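Local coordinates for flagellar biosynthetic protein FlhB (Aquifex aeolicus, PDB 3B1S) that probably takes part in flagellar protein export and in forming the basal-body rod, and is represented here by its C-terminal domain, at residues D[54-59]-D[65-70]. Sequence-based numbering, arbitrary orientation.
Sequences YPAVEV and PKFYKA
Phe67 reaches across to Ala56 with the outer edge of its ring: CE2 and CZ of the phenylalanine straddle the alanine methyl, and CE2 lies 3.6 Å from Ala56 CB. The methyl sits near the plane of the ring, so Ala56 meets the ring at its edge. With chi1 at -76°, CG of Phe67 lies trans to the carbonyl carbon, and the ring points out from the backbone across the gap. That reach matters, because the two backbones stay well apart, with 9.6 Å between Ala56 CA and Phe67 CA; the long aromatic side chain spans most of the distance, while the small methyl fills what remains and meets the ring edge at contact distance. Val57 adds a looser touch, its CG1 4.4 Å from Phe67 CE2 and oblique to the ring. The contact joins the loop that leaves helix 47-53 to the beginning of helix 68-84, the C-terminal helix of this cytoplasmic domain of the type III secretion exporter family. No hydrogen bond links the two segments, and only 91 Å² is buried between them, so the join is small and wholly apolar. Phe67 also packs on Leu53, extending the contact to helix 47-53. Val57 is buried, and its branched side chain suits a place where it meets both the phenylalanine and Val20 of strand 19-25. The loop is also tied to that strand by Lys23, whose NZ donates to the carbonyl oxygens of Tyr54 and Val57.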
# COMPACT_ATOMS: atom_id res chain seq x y z
N TYR D 54 1.01 1.40 -9.15
CA TYR D 54 1.84 2.41 -8.48
C TYR D 54 1.66 3.87 -8.95
O TYR D 54 1.31 4.74 -8.14
CB TYR D 54 3.32 2.02 -8.56
CG TYR D 54 4.12 2.59 -7.41
CD1 TYR D 54 4.68 1.76 -6.46
CD2 TYR D 54 4.29 3.97 -7.26
CE1 TYR D 54 5.39 2.25 -5.40
CE2 TYR D 54 5.00 4.49 -6.19
CZ TYR D 54 5.54 3.61 -5.27
OH TYR D 54 6.26 4.06 -4.20
N PRO D 55 1.94 4.15 -10.25
CA PRO D 55 1.83 5.54 -10.69
C PRO D 55 0.38 5.98 -10.68
O PRO D 55 0.09 7.17 -10.64
CB PRO D 55 2.34 5.49 -12.14
CG PRO D 55 3.20 4.23 -12.21
CD PRO D 55 2.42 3.28 -11.35
N ALA D 56 -0.51 4.99 -10.67
CA ALA D 56 -1.92 5.20 -10.91
C ALA D 56 -2.63 5.96 -9.79
O ALA D 56 -3.51 6.79 -10.04
CB ALA D 56 -2.61 3.87 -11.18
N VAL D 57 -2.31 5.58 -8.56
CA VAL D 57 -2.98 6.10 -7.40
C VAL D 57 -2.12 6.83 -6.42
O VAL D 57 -0.94 6.98 -6.62
CB VAL D 57 -3.71 5.00 -6.68
CG1 VAL D 57 -4.94 4.62 -7.45
CG2 VAL D 57 -2.82 3.82 -6.52
N GLU D 58 -2.75 7.30 -5.35
CA GLU D 58 -2.04 8.10 -4.40
C GLU D 58 -2.51 7.85 -2.98
O GLU D 58 -3.63 7.38 -2.75
CB GLU D 58 -2.17 9.58 -4.77
CG GLU D 58 -3.56 10.17 -4.53
CD GLU D 58 -3.67 11.63 -4.98
OE1 GLU D 58 -3.27 11.92 -6.13
OE2 GLU D 58 -4.13 12.48 -4.18
N VAL D 59 -1.65 8.21 -2.04
CA VAL D 59 -1.88 7.93 -0.63
C VAL D 59 -3.05 8.68 -0.01
O VAL D 59 -3.08 9.90 0.05
CB VAL D 59 -0.61 8.21 0.16
CG1 VAL D 59 -0.81 7.86 1.64
CG2 VAL D 59 0.55 7.43 -0.46
N PRO D 65 -12.33 3.09 -9.76
CA PRO D 65 -13.23 2.05 -10.23
C PRO D 65 -12.57 1.05 -11.20
O PRO D 65 -12.75 -0.16 -11.05
CB PRO D 65 -14.36 2.86 -10.86
CG PRO D 65 -14.48 4.05 -9.92
CD PRO D 65 -13.04 4.36 -9.51
N LYS D 66 -11.66 1.51 -12.03
CA LYS D 66 -11.06 0.59 -12.96
C LYS D 66 -10.40 -0.56 -12.27
O LYS D 66 -10.63 -1.70 -12.62
CB LYS D 66 -9.94 1.29 -13.68
CG LYS D 66 -8.77 0.38 -13.91
CD LYS D 66 -8.06 0.66 -15.22
CE LYS D 66 -7.50 -0.63 -15.81
NZ LYS D 66 -6.83 -0.46 -17.13
N PHE D 67 -9.67 -0.30 -11.21
CA PHE D 67 -8.96 -1.37 -10.55
C PHE D 67 -9.85 -2.35 -9.85
O PHE D 67 -9.37 -3.32 -9.32
CB PHE D 67 -7.97 -0.83 -9.55
CG PHE D 67 -6.76 -0.26 -10.16
CD1 PHE D 67 -5.89 -1.07 -10.84
CD2 PHE D 67 -6.47 1.07 -10.05
CE1 PHE D 67 -4.78 -0.56 -11.39
CE2 PHE D 67 -5.36 1.58 -10.61
CZ PHE D 67 -4.51 0.78 -11.28
N TYR D 68 -11.13 -2.09 -9.74
CA TYR D 68 -11.93 -2.93 -8.86
C TYR D 68 -11.80 -4.38 -9.28
O TYR D 68 -11.90 -5.28 -8.44
CB TYR D 68 -13.39 -2.50 -8.81
CG TYR D 68 -13.62 -1.11 -8.28
CD1 TYR D 68 -14.83 -0.46 -8.50
CD2 TYR D 68 -12.63 -0.42 -7.59
CE1 TYR D 68 -15.08 0.84 -8.03
CE2 TYR D 68 -12.86 0.88 -7.11
CZ TYR D 68 -14.10 1.50 -7.34
OH TYR D 68 -14.35 2.77 -6.90
N LYS D 69 -11.45 -4.60 -10.53
CA LYS D 69 -11.30 -5.94 -11.06
C LYS D 69 -10.22 -6.83 -10.47
O LYS D 69 -10.47 -7.97 -10.14
CB LYS D 69 -10.96 -5.81 -12.54
CG LYS D 69 -9.58 -5.23 -12.81
CD LYS D 69 -9.12 -5.48 -14.24
CE LYS D 69 -9.44 -4.32 -15.17
NZ LYS D 69 -9.26 -4.69 -16.59
N ALA D 70 -9.01 -6.32 -10.33
CA ALA D 70 -7.90 -7.16 -9.88
C ALA D 70 -7.68 -7.12 -8.37
O ALA D 70 -7.12 -8.07 -7.80
CB ALA D 70 -6.60 -6.79 -10.64